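Local coordinates for protein DNA methyltransferase (Nicotiana tabacum, PDB 4ONQ) that probably methylates cytosine at carbon 5 in DNA, through the class I-like catalytic domain of this plant DRM methyltransferase, at residues Val26-Leu30 / His84-Glu89. The protein carries 5 engineered substitutions. Sequence-based numbering, arbitrary orientation.
Sequences VRRTL and HNLPVE
The guanidinium of Arg-28 lies between two aliphatic tips: CG2 of Val-88 sits over one face, 4.0 Å from NH2, and CD1 of Leu-30, from its own segment, covers the other at 4.1 Å above the plane. At the edge, NH2 reaches Leu-86 O at 2.7 Å in a weak, bent hydrogen bond (122°). Arg-28 NH1 stands 3.7 Å above one face of the His-84 ring, displaced toward the rim, the planes 56° apart; it also comes within 2.9 Å of backbone His-84 O. At that ring's edge, Leu-86 N donates weakly to ND1, while NE2 is held by Glu-66 of strand 66-69. This is where the chain leaves strand 79-84 of the mixed sheet in the Rossmann-like class I methyltransferase domain, and the 26-30 loop, which precedes strand 39-45, runs over that exit. Arg-28 gets there with CG anti to the backbone N (chi1 174°) and a bend at chi3. With an alanine here, Leu-86 O would probably lose this donor and a gap would open between Leu-30 and Val-88. Farther along, Val-26 CG1 meets Val-88 CG1 at 4.2 Å. Arg-27 NE and Glu-89 OE1 stand 4.4 Å apart, too far for a salt bridge.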
ATOM      1  N   VAL A  26     -13.715  -0.096  19.136  1.00147.42           N
ATOM      2  CA  VAL A  26     -13.819  -0.110  17.683  1.00122.47           C
ATOM      3  C   VAL A  26     -14.691   1.052  17.200  1.00118.04           C
ATOM      4  O   VAL A  26     -15.161   1.075  16.085  1.00110.88           O
ATOM      5  CB  VAL A  26     -14.470  -1.402  17.233  1.00 87.42           C
ATOM      6  CG1 VAL A  26     -14.274  -1.611  15.765  1.00 87.90           C
ATOM      7  CG2 VAL A  26     -13.889  -2.553  17.981  1.00 70.36           C
ATOM      8  N   ARG A  27     -14.922   2.023  18.068  1.00117.22           N
ATOM      9  CA  ARG A  27     -15.782   3.156  17.748  1.00108.66           C
ATOM     10  C   ARG A  27     -14.974   4.407  17.360  1.00100.88           C
ATOM     11  O   ARG A  27     -13.810   4.567  17.720  1.00 89.63           O
ATOM     12  CB  ARG A  27     -16.723   3.434  18.933  1.00 97.19           C
ATOM     13  CG  ARG A  27     -17.718   4.556  18.747  1.00101.28           C
ATOM     14  CD  ARG A  27     -19.009   4.026  18.174  1.00107.22           C
ATOM     15  NE  ARG A  27     -19.649   3.092  19.094  1.00114.58           N
ATOM     16  CZ  ARG A  27     -20.396   3.466  20.128  1.00128.74           C
ATOM     17  NH1 ARG A  27     -20.944   2.553  20.918  1.00135.53           N
ATOM     18  NH2 ARG A  27     -20.593   4.755  20.371  1.00135.67           N
ATOM     19  N   ARG A  28     -15.584   5.284  16.585  1.00 98.23           N
ATOM     20  CA  ARG A  28     -14.975   6.571  16.334  1.00 91.28           C
ATOM     21  C   ARG A  28     -16.087   7.553  16.072  1.00 97.28           C
ATOM     22  O   ARG A  28     -17.036   7.245  15.352  1.00102.94           O
ATOM     23  CB  ARG A  28     -14.021   6.515  15.142  1.00 77.56           C
ATOM     24  CG  ARG A  28     -13.476   7.879  14.761  1.00 72.58           C
ATOM     25  CD  ARG A  28     -12.505   7.803  13.601  1.00 70.65           C
ATOM     26  NE  ARG A  28     -13.159   7.473  12.339  1.00 69.82           N
ATOM     27  CZ  ARG A  28     -12.535   7.467  11.166  1.00 68.26           C
ATOM     28  NH1 ARG A  28     -11.249   7.783  11.104  1.00 67.42           N
ATOM     29  NH2 ARG A  28     -13.192   7.154  10.057  1.00 68.09           N
ATOM     30  N   THR A  29     -15.942   8.732  16.625  1.00 91.60           N
ATOM     31  CA  THR A  29     -16.889   9.771  16.361  1.00 95.45           C
ATOM     32  C   THR A  29     -16.218  10.833  15.504  1.00 94.69           C
ATOM     33  O   THR A  29     -15.271  11.478  15.904  1.00 89.01           O
ATOM     34  CB  THR A  29     -17.493  10.310  17.665  1.00102.97           C
ATOM     35  OG1 THR A  29     -18.643   9.524  18.012  1.00105.22           O
ATOM     36  CG2 THR A  29     -17.939  11.731  17.506  1.00100.17           C
ATOM     37  N   LEU A  30     -16.707  10.958  14.289  1.00101.86           N
ATOM     38  CA  LEU A  30     -16.132  11.912  13.356  1.00 99.21           C
ATOM     39  C   LEU A  30     -16.471  13.338  13.751  1.00101.88           C
ATOM     40  O   LEU A  30     -17.629  13.647  14.046  1.00 95.46           O
ATOM     41  CB  LEU A  30     -16.633  11.648  11.933  1.00 88.24           C
ATOM     42  CG  LEU A  30     -15.702  10.871  11.002  1.00 84.09           C
ATOM     43  CD1 LEU A  30     -14.266  11.327  11.194  1.00 78.35           C
ATOM     44  CD2 LEU A  30     -15.835   9.370  11.201  1.00 89.13           C
ATOM     45  N   HIS A  84      -8.715   9.075   7.623  1.00 52.59           N
ATOM     46  CA  HIS A  84      -9.884   8.949   6.762  1.00 48.99           C
ATOM     47  C   HIS A  84     -11.191   9.294   7.471  1.00 57.60           C
ATOM     48  O   HIS A  84     -11.226   9.448   8.690  1.00 64.40           O
ATOM     49  CB  HIS A  84      -9.951   7.540   6.170  1.00 49.97           C
ATOM     50  CG  HIS A  84     -10.021   6.456   7.198  1.00 55.54           C
ATOM     51  ND1 HIS A  84     -11.215   5.976   7.692  1.00 65.05           N
ATOM     52  CD2 HIS A  84      -9.046   5.758   7.826  1.00 60.28           C
ATOM     53  CE1 HIS A  84     -10.971   5.026   8.577  1.00 71.78           C
ATOM     54  NE2 HIS A  84      -9.664   4.877   8.680  1.00 71.42           N
ATOM     55  N   ASN A  85     -12.259   9.419   6.690  1.00 59.68           N
ATOM     56  CA  ASN A  85     -13.582   9.708   7.226  1.00 61.86           C
ATOM     57  C   ASN A  85     -14.593   8.623   6.851  1.00 59.92           C
ATOM     58  O   ASN A  85     -15.786   8.889   6.708  1.00 56.60           O
ATOM     59  CB  ASN A  85     -14.062  11.085   6.757  1.00 54.65           C
ATOM     60  CG  ASN A  85     -14.230  11.169   5.244  1.00 67.99           C
ATOM     61  OD1 ASN A  85     -13.842  10.259   4.505  1.00 65.68           O
ATOM     62  ND2 ASN A  85     -14.800  12.275   4.775  1.00 58.54           N
ATOM     63  N   LEU A  86     -14.100   7.400   6.691  1.00 51.88           N
ATOM     64  CA  LEU A  86     -14.935   6.260   6.327  1.00 51.34           C
ATOM     65  C   LEU A  86     -15.595   5.692   7.565  1.00 53.13           C
ATOM     66  O   LEU A  86     -15.083   5.858   8.670  1.00 54.36           O
ATOM     67  CB  LEU A  86     -14.073   5.160   5.704  1.00 49.36           C
ATOM     68  CG  LEU A  86     -13.228   5.557   4.497  1.00 47.61           C
ATOM     69  CD1 LEU A  86     -12.137   4.523   4.226  1.00 46.07           C
ATOM     70  CD2 LEU A  86     -14.123   5.734   3.287  1.00 47.08           C
ATOM     71  N   PRO A  87     -16.736   5.009   7.384  1.00 53.47           N
ATOM     72  CA  PRO A  87     -17.274   4.200   8.478  1.00 55.05           C
ATOM     73  C   PRO A  87     -16.276   3.105   8.823  1.00 68.04           C
ATOM     74  O   PRO A  87     -15.532   2.647   7.954  1.00 76.69           O
ATOM     75  CB  PRO A  87     -18.555   3.602   7.887  1.00 55.15           C
ATOM     76  CG  PRO A  87     -18.436   3.782   6.406  1.00 53.19           C
ATOM     77  CD  PRO A  87     -17.616   5.009   6.205  1.00 52.73           C
ATOM     78  N   VAL A  88     -16.265   2.693  10.082  1.00 69.79           N
ATOM     79  CA  VAL A  88     -15.228   1.812  10.596  1.00 57.96           C
ATOM     80  C   VAL A  88     -15.801   0.415  10.853  1.00 61.46           C
ATOM     81  O   VAL A  88     -15.072  -0.570  10.994  1.00 70.47           O
ATOM     82  CB  VAL A  88     -14.560   2.469  11.844  1.00 86.35           C
ATOM     83  CG1 VAL A  88     -14.072   1.450  12.856  1.00 92.25           C
ATOM     84  CG2 VAL A  88     -13.415   3.378  11.401  1.00 76.33           C
ATOM     85  N   GLU A  89     -17.123   0.322  10.848  1.00 57.01           N
ATOM     86  CA  GLU A  89     -17.783  -0.946  11.136  1.00 68.22           C
ATOM     87  C   GLU A  89     -18.238  -1.658   9.866  1.00 64.78           C
ATOM     88  O   GLU A  89     -18.397  -1.034   8.814  1.00 60.17           O
ATOM     89  CB  GLU A  89     -18.959  -0.726  12.089  1.00 96.68           C
ATOM     90  CG  GLU A  89     -18.543  -0.153  13.436  1.00110.66           C
ATOM     91  CD  GLU A  89     -19.717   0.374  14.237  1.00128.20           C
ATOM     92  OE1 GLU A  89     -19.501   0.837  15.377  1.00135.57           O
ATOM     93  OE2 GLU A  89     -20.856   0.327  13.725  1.00129.36           O
TER